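Iron-regulated ABC transporter siderophore-binding protein SirA (Staphylococcus aureus subsp. aureus, PDB 3MWF) binds the iron(III)-siderophore complex of staphyloferrin B and probably hands it to an ABC transporter for uptake into the cell. Local coordinates at residues T15-K20 with G124-K129; V25-G30 with I87-V92; L82-I87 with K103-V108. One frame throughout, in Å; residues are numbered along the deposited sequence.

How the contacts relate
From the N terminus, the chain first runs through the hairpin of strands 6-10 and 13-17, and contact 1 (15-20 with 124-129) ties the end of this hairpin to the end of helix 116-127, closing the longest loop. Contacts 2 and 3 both fall within that loop. Contact 2 (25-30 with 87-92) pairs strand 24-26 with strand 86-90, and contact 3 (82-87 with 103-108) pairs strand 86-90 with strand 107-110; the two cross along the chain and share Ile87. Together they set three neighbouring parallel strands of the N-terminal lobe's sheet. Contact 1 touches contact 3 through Thr15 on Thr107 and Ala126 on Leu86, while contacts 1 and 2 do not touch.

Contact 1 (T15-K20 with G124-K129); sequences TEIKGK and GKALGK
Lys20 NZ donates a hydrogen bond of 2.6 Å to Gly128 O. Gly128 is the first residue after helix 116-127 to leave helical angles, in a Schellman motif: its phi is positive, and two bonds, Lys129 N to Gly124 O and a weak one from Gly128 N to Lys125 O, run back into the last turn. The ammonium comes in from one side of the carbonyl, with a C=O...N angle of 122° and a tilt of 26° from the carbonyl plane. The Lys20 chain bends at its last torsion (chi4 71°), which turns NZ to Gly128 O while Lys20 CE stays 3.4 Å from Leu127 O. A positive charge beside these carbonyls would suit the negative end of the helix dipole. Lys129 NZ, 5.1 Å from Lys20 NZ, brings a like charge that probably offsets part of this gain.

The other half of the contact is apolar and buried, joining the N-terminal hairpin to the side of the helix. Ile8 and Leu86 pack on both Ile17 and Ala126. The end of Ile17 reaches Ala126 directly, CD1 lying 3.8 Å from Ala126 CB and 3.7 Å from Ala126 O.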
ATOM      1  N   THR A  15      -6.041  17.045  16.863  1.00 21.73           N
ATOM      2  CA  THR A  15      -6.842  17.894  15.969  1.00 22.34           C
ATOM      3  C   THR A  15      -8.298  17.913  16.383  1.00 23.73           C
ATOM      4  O   THR A  15      -8.873  16.860  16.621  1.00 23.65           O
ATOM      5  CB  THR A  15      -6.705  17.417  14.481  1.00 21.53           C
ATOM      6  OG1 THR A  15      -5.375  17.679  14.048  1.00 20.29           O
ATOM      7  CG2 THR A  15      -7.655  18.164  13.551  1.00 20.61           C
ATOM      8  N   GLU A  16      -8.878  19.119  16.451  1.00 25.47           N
ATOM      9  CA  GLU A  16     -10.296  19.306  16.729  1.00 27.38           C
ATOM     10  C   GLU A  16     -11.054  19.472  15.421  1.00 28.12           C
ATOM     11  O   GLU A  16     -10.758  20.361  14.632  1.00 27.72           O
ATOM     12  CB  GLU A  16     -10.538  20.531  17.639  1.00 27.84           C
ATOM     13  CG  GLU A  16     -11.992  20.655  18.114  1.00 31.22           C
ATOM     14  CD  GLU A  16     -12.288  21.961  18.832  1.00 35.73           C
ATOM     15  OE1 GLU A  16     -12.989  22.831  18.252  1.00 38.87           O
ATOM     16  OE2 GLU A  16     -11.831  22.107  19.980  1.00 35.88           O
ATOM     17  N   ILE A  17     -12.028  18.597  15.207  1.00 29.78           N
ATOM     18  CA  ILE A  17     -12.892  18.664  14.037  1.00 31.88           C
ATOM     19  C   ILE A  17     -14.251  19.164  14.496  1.00 33.83           C
ATOM     20  O   ILE A  17     -14.868  18.571  15.392  1.00 33.72           O
ATOM     21  CB  ILE A  17     -13.044  17.265  13.375  1.00 32.15           C
ATOM     22  CG1 ILE A  17     -11.666  16.740  12.929  1.00 30.49           C
ATOM     23  CG2 ILE A  17     -14.035  17.319  12.201  1.00 31.86           C
ATOM     24  CD1 ILE A  17     -11.680  15.353  12.365  1.00 31.01           C
ATOM     25  N   LYS A  18     -14.715  20.258  13.895  1.00 36.00           N
ATOM     26  CA  LYS A  18     -16.064  20.735  14.196  1.00 37.86           C
ATOM     27  C   LYS A  18     -17.012  20.246  13.108  1.00 38.25           C
ATOM     28  O   LYS A  18     -16.813  20.546  11.930  1.00 39.53           O
ATOM     29  CB  LYS A  18     -16.105  22.268  14.371  1.00 38.44           C
ATOM     30  CG  LYS A  18     -15.377  22.774  15.634  1.00 39.90           C
ATOM     31  CD  LYS A  18     -16.071  23.973  16.316  1.00 42.69           C
ATOM     32  CE  LYS A  18     -15.574  25.343  15.810  1.00 44.11           C
ATOM     33  NZ  LYS A  18     -16.227  25.784  14.532  1.00 45.63           N
ATOM     34  N   GLY A  19     -18.007  19.450  13.500  1.00 38.09           N
ATOM     35  CA  GLY A  19     -19.027  18.961  12.569  1.00 37.83           C
ATOM     36  C   GLY A  19     -18.695  17.616  11.956  1.00 37.68           C
ATOM     37  O   GLY A  19     -17.720  16.964  12.346  1.00 37.95           O
ATOM     38  N   LYS A  20     -19.528  17.185  11.010  1.00 36.89           N
ATOM     39  CA  LYS A  20     -19.261  15.987  10.233  1.00 35.81           C
ATOM     40  C   LYS A  20     -18.660  16.486   8.923  1.00 34.47           C
ATOM     41  O   LYS A  20     -19.364  17.088   8.114  1.00 34.29           O
ATOM     42  CB  LYS A  20     -20.552  15.206   9.977  1.00 36.27           C
ATOM     43  CG  LYS A  20     -20.361  13.713   9.942  1.00 38.04           C
ATOM     44  CD  LYS A  20     -21.547  13.041   9.271  1.00 41.24           C
ATOM     45  CE  LYS A  20     -21.313  11.552   9.098  1.00 43.48           C
ATOM     46  NZ  LYS A  20     -21.369  10.871  10.417  1.00 46.08           N
ATOM     47  N   GLY A 124     -12.350   6.724   9.643  1.00 19.83           N
ATOM     48  CA  GLY A 124     -13.652   6.379  10.217  1.00 21.53           C
ATOM     49  C   GLY A 124     -14.011   7.367  11.328  1.00 22.74           C
ATOM     50  O   GLY A 124     -15.125   7.925  11.355  1.00 23.50           O
ATOM     51  N   LYS A 125     -13.059   7.594  12.233  1.00 23.24           N
ATOM     52  CA  LYS A 125     -13.262   8.525  13.349  1.00 24.35           C
ATOM     53  C   LYS A 125     -13.429   9.982  12.883  1.00 23.83           C
ATOM     54  O   LYS A 125     -14.328  10.685  13.340  1.00 23.18           O
ATOM     55  CB  LYS A 125     -12.136   8.405  14.376  1.00 24.91           C
ATOM     56  CG  LYS A 125     -12.443   9.132  15.685  1.00 29.32           C
ATOM     57  CD  LYS A 125     -11.582   8.627  16.845  1.00 34.30           C
ATOM     58  CE  LYS A 125     -11.736   9.510  18.097  1.00 37.10           C
ATOM     59  NZ  LYS A 125     -13.162   9.644  18.558  1.00 41.25           N
ATOM     60  N   ALA A 126     -12.568  10.408  11.957  1.00 22.75           N
ATOM     61  CA  ALA A 126     -12.540  11.778  11.497  1.00 22.97           C
ATOM     62  C   ALA A 126     -13.801  12.130  10.728  1.00 23.43           C
ATOM     63  O   ALA A 126     -14.286  13.275  10.813  1.00 24.23           O
ATOM     64  CB  ALA A 126     -11.286  12.033  10.640  1.00 22.87           C
ATOM     65  N   LEU A 127     -14.335  11.154  10.002  1.00 22.92           N
ATOM     66  CA  LEU A 127     -15.483  11.377   9.107  1.00 23.61           C
ATOM     67  C   LEU A 127     -16.847  11.095   9.737  1.00 24.30           C
ATOM     68  O   LEU A 127     -17.884  11.320   9.083  1.00 24.68           O
ATOM     69  CB  LEU A 127     -15.346  10.543   7.824  1.00 23.60           C
ATOM     70  CG  LEU A 127     -14.247  10.975   6.849  1.00 22.51           C
ATOM     71  CD1 LEU A 127     -13.998   9.867   5.829  1.00 22.41           C
ATOM     72  CD2 LEU A 127     -14.684  12.234   6.150  1.00 23.60           C
ATOM     73  N   GLY A 128     -16.838  10.619  10.981  1.00 25.06           N
ATOM     74  CA  GLY A 128     -18.032  10.082  11.651  1.00 25.83           C
ATOM     75  C   GLY A 128     -18.591   8.891  10.886  1.00 26.69           C
ATOM     76  O   GLY A 128     -19.808   8.780  10.683  1.00 27.79           O
ATOM     77  N   LYS A 129     -17.693   8.022  10.426  1.00 26.14           N
ATOM     78  CA  LYS A 129     -18.065   6.798   9.723  1.00 26.50           C
ATOM     79  C   LYS A 129     -17.456   5.576  10.428  1.00 26.21           C
ATOM     80  O   LYS A 129     -16.984   4.629   9.775  1.00 24.76           O
ATOM     81  CB  LYS A 129     -17.599   6.855   8.262  1.00 26.74           C
ATOM     82  CG  LYS A 129     -18.225   7.959   7.422  1.00 28.54           C
ATOM     83  CD  LYS A 129     -19.636   7.645   6.978  1.00 30.49           C
ATOM     84  CE  LYS A 129     -20.129   8.729   6.046  1.00 33.04           C
ATOM     85  NZ  LYS A 129     -21.587   8.603   5.809  1.00 36.22           N
TER

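Contact 2 (V25-G30 with I87-V92); sequences VTLYQG and IVASKV. With SE8 (5-[(2-{[(3S)-5-{[(2S)-2-amino-2-carboxyethyl]amino}-3-carboxy-3-hydroxy-5-oxopentanoyl]amino}ethyl)amino]-2,5-dioxopentanoic acid), chain C.
Val88 is held through both its N-H and its carbonyl, in the peptide groups before and after its CA: the N-H bonds to Val25 O, and the carbonyl receives Leu27 N, each at 2.9 Å. The first bond is the straighter, 167° at the hydrogen against 148°. Val25 O also takes a CA-H...O contact from Ile87 CA.

Beyond the backbone, Leu27 crosses Ile87 obliquely, bringing CD1 to 3.5 Å from Ile87 CG2, and the same methyl reaches Ala89 CB. Leu101 of helix 98-104 packs on both Leu27 and Ala89. The Tyr28 ring meets the other strand along its CD1-CE1 side. Ala89 O lies at the ring edge, near its plane, 3.4 Å from CE1, while Ser90 CB comes to 3.8 Å from CD1. Tyr28 CG sits between the backbone N and carbonyl carbon (chi1 58°), which brings this side of the ring alongside Ala89 O and Ser90 CB. Its hydroxyl is held at the far end by Thr110 and Thr119.

These are adjacent parallel strands, 24-26 and 86-90, within the sheet of the N-terminal lobe of a periplasmic binding protein fold. Past its bonded part each strand runs into a helix, with Tyr28 and Ser90 at the N-cap positions. Water 1 lies between the two ends, 2.8 Å from Ser90 OG, with a weak bond to Leu27 O. Ser90 OG also caps Arg93 N, at the start of the helix whose Val92 and Arg93 reach the siderophore. Arg93 NH2 hydrogen-bonds SE8, as do Arg169, Arg174, Tyr176 and Asn272, whereas Val92 offers a methyl: CG2 stands 3.5 Å from SE8 C15.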
ATOM      1  N   VAL A  25      -9.952  16.400   1.716  1.00 16.29           N
ATOM      2  CA  VAL A  25      -8.831  16.364   0.788  1.00 15.22           C
ATOM      3  C   VAL A  25      -7.914  15.254   1.278  1.00 15.29           C
ATOM      4  O   VAL A  25      -7.519  15.251   2.437  1.00 15.54           O
ATOM      5  CB  VAL A  25      -8.091  17.713   0.720  1.00 14.63           C
ATOM      6  CG1 VAL A  25      -6.758  17.575  -0.028  1.00 15.48           C
ATOM      7  CG2 VAL A  25      -8.992  18.764   0.039  1.00 14.79           C
ATOM      8  N   THR A  26      -7.578  14.326   0.383  1.00 13.90           N
ATOM      9  CA  THR A  26      -6.748  13.166   0.725  1.00 12.47           C
ATOM     10  C   THR A  26      -5.390  13.297   0.084  1.00 12.08           C
ATOM     11  O   THR A  26      -5.282  13.448  -1.141  1.00 13.22           O
ATOM     12  CB  THR A  26      -7.450  11.848   0.314  1.00 12.92           C
ATOM     13  OG1 THR A  26      -7.958  11.969  -1.030  1.00 12.09           O
ATOM     14  CG2 THR A  26      -8.582  11.541   1.261  1.00 13.02           C
ATOM     15  N   LEU A  27      -4.338  13.232   0.908  1.00 11.42           N
ATOM     16  CA  LEU A  27      -2.958  13.512   0.459  1.00 10.46           C
ATOM     17  C   LEU A  27      -2.070  12.289   0.279  1.00 10.69           C
ATOM     18  O   LEU A  27      -0.875  12.432   0.080  1.00 11.62           O
ATOM     19  CB  LEU A  27      -2.273  14.494   1.424  1.00 10.02           C
ATOM     20  CG  LEU A  27      -3.008  15.846   1.536  1.00 11.53           C
ATOM     21  CD1 LEU A  27      -2.211  16.776   2.438  1.00 11.47           C
ATOM     22  CD2 LEU A  27      -3.181  16.498   0.171  1.00 13.25           C
ATOM     23  N   TYR A  28      -2.653  11.095   0.372  1.00 10.77           N
ATOM     24  CA  TYR A  28      -1.948   9.925  -0.144  1.00 12.04           C
ATOM     25  C   TYR A  28      -2.918   8.939  -0.783  1.00 11.53           C
ATOM     26  O   TYR A  28      -4.097   8.954  -0.470  1.00 11.69           O
ATOM     27  CB  TYR A  28      -1.085   9.262   0.938  1.00 11.34           C
ATOM     28  CG  TYR A  28      -1.757   8.786   2.190  1.00 11.88           C
ATOM     29  CD1 TYR A  28      -1.892   9.645   3.294  1.00 10.38           C
ATOM     30  CD2 TYR A  28      -2.142   7.447   2.337  1.00 11.79           C
ATOM     31  CE1 TYR A  28      -2.445   9.176   4.499  1.00 11.93           C
ATOM     32  CE2 TYR A  28      -2.713   6.980   3.525  1.00 12.63           C
ATOM     33  CZ  TYR A  28      -2.823   7.842   4.610  1.00 12.78           C
ATOM     34  OH  TYR A  28      -3.361   7.411   5.801  1.00 14.33           O
ATOM     35  N   GLN A  29      -2.404   8.079  -1.671  1.00 11.07           N
ATOM     36  CA  GLN A  29      -3.281   7.210  -2.468  1.00 11.89           C
ATOM     37  C   GLN A  29      -4.272   6.437  -1.609  1.00 12.15           C
ATOM     38  O   GLN A  29      -5.450   6.344  -1.938  1.00 12.36           O
ATOM     39  CB  GLN A  29      -2.419   6.185  -3.229  1.00 11.42           C
ATOM     40  CG  GLN A  29      -1.173   6.770  -3.921  1.00 10.81           C
ATOM     41  CD  GLN A  29      -1.519   7.753  -5.020  1.00 14.97           C
ATOM     42  OE1 GLN A  29      -2.348   7.465  -5.873  1.00 14.34           O
ATOM     43  NE2 GLN A  29      -0.886   8.936  -4.993  1.00 12.37           N
ATOM     44  N   GLY A  30      -3.789   5.832  -0.523  1.00 12.56           N
ATOM     45  CA  GLY A  30      -4.641   4.952   0.282  1.00 12.84           C
ATOM     46  C   GLY A  30      -5.753   5.714   0.974  1.00 12.72           C
ATOM     47  O   GLY A  30      -6.815   5.168   1.180  1.00 13.26           O
ATOM     48  N   ILE A  87      -8.461  17.517   6.109  1.00 15.04           N
ATOM     49  CA  ILE A  87      -7.335  17.079   5.278  1.00 14.93           C
ATOM     50  C   ILE A  87      -6.774  15.812   5.898  1.00 14.99           C
ATOM     51  O   ILE A  87      -6.559  15.762   7.103  1.00 14.88           O
ATOM     52  CB  ILE A  87      -6.248  18.167   5.170  1.00 14.61           C
ATOM     53  CG1 ILE A  87      -6.863  19.422   4.525  1.00 14.83           C
ATOM     54  CG2 ILE A  87      -4.981  17.649   4.398  1.00 14.50           C
ATOM     55  CD1 ILE A  87      -6.003  20.673   4.727  1.00 14.37           C
ATOM     56  N   VAL A  88      -6.537  14.781   5.075  1.00 14.65           N
ATOM     57  CA  VAL A  88      -5.915  13.554   5.586  1.00 14.86           C
ATOM     58  C   VAL A  88      -4.480  13.495   5.024  1.00 14.78           C
ATOM     59  O   VAL A  88      -4.264  13.454   3.798  1.00 14.52           O
ATOM     60  CB  VAL A  88      -6.702  12.254   5.180  1.00 15.10           C
ATOM     61  CG1 VAL A  88      -6.022  10.997   5.734  1.00 15.56           C
ATOM     62  CG2 VAL A  88      -8.153  12.306   5.681  1.00 16.87           C
ATOM     63  N   ALA A  89      -3.510  13.511   5.937  1.00 13.38           N
ATOM     64  CA  ALA A  89      -2.097  13.650   5.598  1.00 13.12           C
ATOM     65  C   ALA A  89      -1.364  12.453   6.181  1.00 12.65           C
ATOM     66  O   ALA A  89      -1.984  11.627   6.850  1.00 12.70           O
ATOM     67  CB  ALA A  89      -1.515  14.948   6.199  1.00 13.92           C
ATOM     68  N   SER A  90      -0.069  12.375   5.892  1.00 12.67           N
ATOM     69  CA  SER A  90       0.813  11.368   6.503  1.00 12.70           C
ATOM     70  C   SER A  90       2.076  12.064   7.012  1.00 13.61           C
ATOM     71  O   SER A  90       2.514  13.083   6.448  1.00 13.22           O
ATOM     72  CB  SER A  90       1.177  10.274   5.474  1.00 11.83           C
ATOM     73  OG  SER A  90       2.003  10.785   4.430  1.00 11.40           O
ATOM     74  N   LYS A  91       2.683  11.502   8.054  1.00 13.47           N
ATOM     75  CA  LYS A  91       3.952  12.037   8.541  1.00 15.74           C
ATOM     76  C   LYS A  91       5.011  11.824   7.461  1.00 15.14           C
ATOM     77  O   LYS A  91       5.797  12.717   7.149  1.00 15.17           O
ATOM     78  CB  LYS A  91       4.330  11.370   9.879  1.00 15.75           C
ATOM     79  CG  LYS A  91       5.580  11.925  10.574  1.00 23.04           C
ATOM     80  CD  LYS A  91       5.450  11.639  12.069  1.00 26.59           C
ATOM     81  CE  LYS A  91       6.653  10.889  12.644  1.00 33.24           C
ATOM     82  NZ  LYS A  91       7.878  11.760  12.754  1.00 33.25           N
ATOM     83  N   VAL A  92       5.004  10.649   6.825  1.00 14.74           N
ATOM     84  CA  VAL A  92       6.037  10.404   5.840  1.00 14.93           C
ATOM     85  C   VAL A  92       6.063  11.434   4.682  1.00 14.83           C
ATOM     86  O   VAL A  92       7.136  11.885   4.271  1.00 15.48           O
ATOM     87  CB  VAL A  92       6.039   8.937   5.350  1.00 16.04           C
ATOM     88  CG1 VAL A  92       4.776   8.608   4.577  1.00 16.61           C
ATOM     89  CG2 VAL A  92       7.284   8.710   4.521  1.00 17.53           C
TER
HETATM   90  C1  SE8 C   1       8.286   8.382  -4.009  1.00 15.32           C
HETATM   91  C2  SE8 C   1       8.624   7.339  -5.038  1.00 15.19           C
HETATM   92  C3  SE8 C   1       7.407   7.003  -5.886  1.00 12.64           C
HETATM   93  N4  SE8 C   1       6.348   6.350  -5.124  1.00 12.67           N
HETATM   94  C5  SE8 C   1       6.240   5.038  -5.060  1.00 14.42           C
HETATM   95  C6  SE8 C   1       5.206   4.488  -4.108  1.00 12.23           C
HETATM   96  C7  SE8 C   1       5.763   4.407  -2.687  1.00 13.83           C
HETATM   97  C8  SE8 C   1       4.612   4.008  -1.746  1.00 12.42           C
HETATM   98  C9  SE8 C   1       5.048   3.669  -0.322  1.00 12.89           C
HETATM   99  N10 SE8 C   1       6.063   4.354   0.200  1.00 12.42           N
HETATM  100  C11 SE8 C   1       6.467   4.069   1.558  1.00 16.54           C
HETATM  101  C12 SE8 C   1       6.310   5.296   2.440  1.00 22.20           C
HETATM  102  N13 SE8 C   1       7.103   5.203   3.659  1.00 28.35           N
HETATM  103  C14 SE8 C   1       8.430   5.520   3.737  1.00 30.94           C
HETATM  104  C15 SE8 C   1       9.053   6.374   2.673  1.00 31.51           C
HETATM  105  C16 SE8 C   1       9.314   5.382   1.567  1.00 27.47           C
HETATM  106  C17 SE8 C   1       9.232   5.919   0.172  1.00 23.01           C
HETATM  107  C18 SE8 C   1      10.437   5.687  -0.608  1.00 22.62           C
HETATM  108  O19 SE8 C   1       8.144   9.573  -4.390  1.00 14.72           O
HETATM  109  O20 SE8 C   1       8.213   8.031  -2.815  1.00 13.74           O
HETATM  110  N21 SE8 C   1       9.133   6.136  -4.352  1.00 13.76           N
HETATM  111  O22 SE8 C   1       6.919   4.265  -5.707  1.00 14.01           O
HETATM  112  C23 SE8 C   1       6.922   3.427  -2.633  1.00 13.21           C
HETATM  113  O24 SE8 C   1       6.688   2.193  -2.653  1.00 13.16           O
HETATM  114  O25 SE8 C   1       8.099   3.860  -2.553  1.00 12.77           O
HETATM  115  O26 SE8 C   1       6.311   5.690  -2.333  1.00 13.11           O
HETATM  116  O27 SE8 C   1       4.449   2.798   0.301  1.00 12.69           O
HETATM  117  O28 SE8 C   1       9.152   5.113   4.629  1.00 37.49           O
HETATM  118  O29 SE8 C   1       8.196   6.380  -0.317  1.00 16.88           O
HETATM  119  O30 SE8 C   1      10.334   5.635  -1.829  1.00 16.43           O
HETATM  120  O31 SE8 C   1      11.537   5.500  -0.029  1.00 27.30           O
HETATM  121  O   HOH W   1       0.295  12.166   2.617  1.00 12.63           O

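Contact 3 (L82-I87 with K103-V108); sequences LKPDLI and KIAPTV
Ile87 spans the tight part of this contact, its N-H bonded to Pro106 O and its carbonyl receiving Val108 N, both at 2.9 Å. Strands 86-90 and 107-110 pair in parallel, the latter at the outer edge of the sheet. With helix 98-104 between them in the chain, they form a beta-alpha-beta crossover, and Ile104 and Ala105 lie at its turn from helix into strand. CA-H...O contacts accompany the bonds, Leu86 CA to Pro106 O and Thr107 CA to Ile87 O.

On one face of the sheet the Ile87 side chain lies slantwise to Thr107, whose OG1 comes 3.6 Å from Ile87 CB. With CG1 anti to the carbonyl carbon (chi1 -61°), Ile87 carries CD1 to 3.9 Å from Ala105 CB, with Ile104 CB slightly farther. On the other face Leu86 and Val108 cross at about a right angle, CD1 to CG2, and Ile17 and Val24 pack on Leu86.

Toward the partly exposed Pro84 and Ile104 direct backbone pairing gives way to a water bridge. Pro84 CD and CG meet Ile104 CG2, and Ala105 CB still lies close to Pro84 O, at 3.3 Å. Water 2 donates to both Pro84 O, at 2.8 Å, and Ile104 O, linking the loop before strand 86-90 to the end of helix 98-104. Asp85 directs its CB away from 103-108, and its carboxylate accepts the backbone N-H groups of Lys22 and Arg23.

Thr107 OG1 donates to Ala105 O at 2.9 Å, so its hydroxyl can lie against the hydrocarbon of Ile87 with its proton already spent on a backbone carbonyl of its own segment.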
ATOM      1  N   LEU A  82     -10.011  24.716  -2.312  1.00 21.06           N
ATOM      2  CA  LEU A  82     -11.119  23.806  -2.192  1.00 20.79           C
ATOM      3  C   LEU A  82     -11.962  24.012  -0.945  1.00 21.06           C
ATOM      4  O   LEU A  82     -13.019  23.411  -0.826  1.00 21.37           O
ATOM      5  CB  LEU A  82     -10.638  22.354  -2.288  1.00 20.41           C
ATOM      6  CG  LEU A  82     -10.093  22.030  -3.675  1.00 20.61           C
ATOM      7  CD1 LEU A  82      -9.327  20.684  -3.608  1.00 21.11           C
ATOM      8  CD2 LEU A  82     -11.232  21.973  -4.668  1.00 22.77           C
ATOM      9  N   LYS A  83     -11.493  24.858  -0.025  1.00 21.37           N
ATOM     10  CA  LYS A  83     -12.203  25.088   1.241  1.00 21.83           C
ATOM     11  C   LYS A  83     -12.578  23.762   1.905  1.00 21.05           C
ATOM     12  O   LYS A  83     -13.758  23.466   2.174  1.00 20.59           O
ATOM     13  CB  LYS A  83     -13.436  25.975   0.998  1.00 23.43           C
ATOM     14  CG  LYS A  83     -13.074  27.370   0.583  1.00 25.76           C
ATOM     15  CD  LYS A  83     -14.296  28.292   0.746  1.00 31.65           C
ATOM     16  CE  LYS A  83     -13.881  29.744   0.879  1.00 34.54           C
ATOM     17  NZ  LYS A  83     -13.299  30.213  -0.403  1.00 36.32           N
ATOM     18  N   PRO A  84     -11.563  22.916   2.162  1.00 19.81           N
ATOM     19  CA  PRO A  84     -11.867  21.635   2.785  1.00 18.93           C
ATOM     20  C   PRO A  84     -12.248  21.812   4.251  1.00 18.68           C
ATOM     21  O   PRO A  84     -11.894  22.826   4.871  1.00 19.14           O
ATOM     22  CB  PRO A  84     -10.543  20.874   2.693  1.00 18.63           C
ATOM     23  CG  PRO A  84      -9.501  21.921   2.585  1.00 18.28           C
ATOM     24  CD  PRO A  84     -10.120  23.179   2.055  1.00 19.93           C
ATOM     25  N   ASP A  85     -12.982  20.855   4.779  1.00 18.90           N
ATOM     26  CA  ASP A  85     -13.204  20.801   6.217  1.00 20.09           C
ATOM     27  C   ASP A  85     -12.391  19.699   6.904  1.00 18.56           C
ATOM     28  O   ASP A  85     -12.402  19.597   8.133  1.00 18.78           O
ATOM     29  CB  ASP A  85     -14.698  20.758   6.580  1.00 20.81           C
ATOM     30  CG  ASP A  85     -15.483  19.747   5.804  1.00 24.90           C
ATOM     31  OD1 ASP A  85     -14.919  18.726   5.362  1.00 27.09           O
ATOM     32  OD2 ASP A  85     -16.709  19.956   5.651  1.00 26.45           O
ATOM     33  N   LEU A  86     -11.677  18.894   6.111  1.00 17.51           N
ATOM     34  CA  LEU A  86     -10.794  17.862   6.652  1.00 16.48           C
ATOM     35  C   LEU A  86      -9.703  17.553   5.638  1.00 16.50           C
ATOM     36  O   LEU A  86      -9.993  17.392   4.435  1.00 15.91           O
ATOM     37  CB  LEU A  86     -11.573  16.580   6.957  1.00 17.29           C
ATOM     38  CG  LEU A  86     -10.759  15.413   7.541  1.00 18.60           C
ATOM     39  CD1 LEU A  86     -10.191  15.793   8.926  1.00 19.58           C
ATOM     40  CD2 LEU A  86     -11.614  14.171   7.618  1.00 20.02           C
ATOM     41  N   ILE A  87      -8.461  17.517   6.109  1.00 15.04           N
ATOM     42  CA  ILE A  87      -7.335  17.079   5.278  1.00 14.93           C
ATOM     43  C   ILE A  87      -6.774  15.812   5.898  1.00 14.99           C
ATOM     44  O   ILE A  87      -6.559  15.762   7.103  1.00 14.88           O
ATOM     45  CB  ILE A  87      -6.248  18.167   5.170  1.00 14.61           C
ATOM     46  CG1 ILE A  87      -6.863  19.422   4.525  1.00 14.83           C
ATOM     47  CG2 ILE A  87      -4.981  17.649   4.398  1.00 14.50           C
ATOM     48  CD1 ILE A  87      -6.003  20.673   4.727  1.00 14.37           C
ATOM     49  N   LYS A 103      -3.394  25.146   9.082  1.00 18.43           N
ATOM     50  CA  LYS A 103      -3.906  26.525   8.912  1.00 18.80           C
ATOM     51  C   LYS A 103      -5.044  26.593   7.898  1.00 19.30           C
ATOM     52  O   LYS A 103      -5.890  27.488   7.926  1.00 20.57           O
ATOM     53  CB  LYS A 103      -2.795  27.491   8.544  1.00 19.28           C
ATOM     54  CG  LYS A 103      -1.843  27.776   9.696  1.00 21.35           C
ATOM     55  CD  LYS A 103      -0.643  28.582   9.255  1.00 25.36           C
ATOM     56  CE  LYS A 103      -1.027  29.968   8.749  1.00 25.72           C
ATOM     57  NZ  LYS A 103       0.212  30.644   8.231  1.00 25.22           N
ATOM     58  N   ILE A 104      -5.077  25.630   6.988  1.00 18.03           N
ATOM     59  CA  ILE A 104      -6.165  25.534   6.015  1.00 17.97           C
ATOM     60  C   ILE A 104      -7.426  24.882   6.565  1.00 18.02           C
ATOM     61  O   ILE A 104      -8.543  25.404   6.408  1.00 19.23           O
ATOM     62  CB  ILE A 104      -5.668  24.786   4.724  1.00 17.20           C
ATOM     63  CG1 ILE A 104      -4.423  25.482   4.145  1.00 16.95           C
ATOM     64  CG2 ILE A 104      -6.833  24.605   3.713  1.00 19.04           C
ATOM     65  CD1 ILE A 104      -3.725  24.712   3.017  1.00 19.78           C
ATOM     66  N   ALA A 105      -7.274  23.716   7.196  1.00 17.29           N
ATOM     67  CA  ALA A 105      -8.371  22.952   7.725  1.00 18.02           C
ATOM     68  C   ALA A 105      -7.867  21.951   8.758  1.00 17.70           C
ATOM     69  O   ALA A 105      -6.671  21.616   8.747  1.00 18.27           O
ATOM     70  CB  ALA A 105      -9.093  22.193   6.590  1.00 18.05           C
ATOM     71  N   PRO A 106      -8.769  21.442   9.621  1.00 18.02           N
ATOM     72  CA  PRO A 106      -8.380  20.381  10.547  1.00 17.58           C
ATOM     73  C   PRO A 106      -7.725  19.267   9.743  1.00 17.04           C
ATOM     74  O   PRO A 106      -8.276  18.832   8.717  1.00 16.11           O
ATOM     75  CB  PRO A 106      -9.719  19.901  11.111  1.00 17.79           C
ATOM     76  CG  PRO A 106     -10.600  21.114  11.041  1.00 18.69           C
ATOM     77  CD  PRO A 106     -10.205  21.758   9.736  1.00 17.67           C
ATOM     78  N   THR A 107      -6.546  18.857  10.192  1.00 15.52           N
ATOM     79  CA  THR A 107      -5.732  17.911   9.444  1.00 15.84           C
ATOM     80  C   THR A 107      -5.403  16.743  10.373  1.00 16.12           C
ATOM     81  O   THR A 107      -4.930  16.943  11.506  1.00 16.14           O
ATOM     82  CB  THR A 107      -4.420  18.559   8.973  1.00 15.53           C
ATOM     83  OG1 THR A 107      -4.708  19.621   8.070  1.00 15.23           O
ATOM     84  CG2 THR A 107      -3.522  17.520   8.250  1.00 15.40           C
ATOM     85  N   VAL A 108      -5.676  15.532   9.902  1.00 15.66           N
ATOM     86  CA  VAL A 108      -5.315  14.330  10.669  1.00 15.30           C
ATOM     87  C   VAL A 108      -4.285  13.550   9.869  1.00 15.25           C
ATOM     88  O   VAL A 108      -4.256  13.625   8.637  1.00 15.03           O
ATOM     89  CB  VAL A 108      -6.550  13.472  11.018  1.00 15.64           C
ATOM     90  CG1 VAL A 108      -7.510  14.302  11.881  1.00 16.05           C
ATOM     91  CG2 VAL A 108      -7.287  12.993   9.735  1.00 15.55           C
TER
HETATM   92  O   HOH W   2     -10.817  25.401   4.523  1.00 35.20           O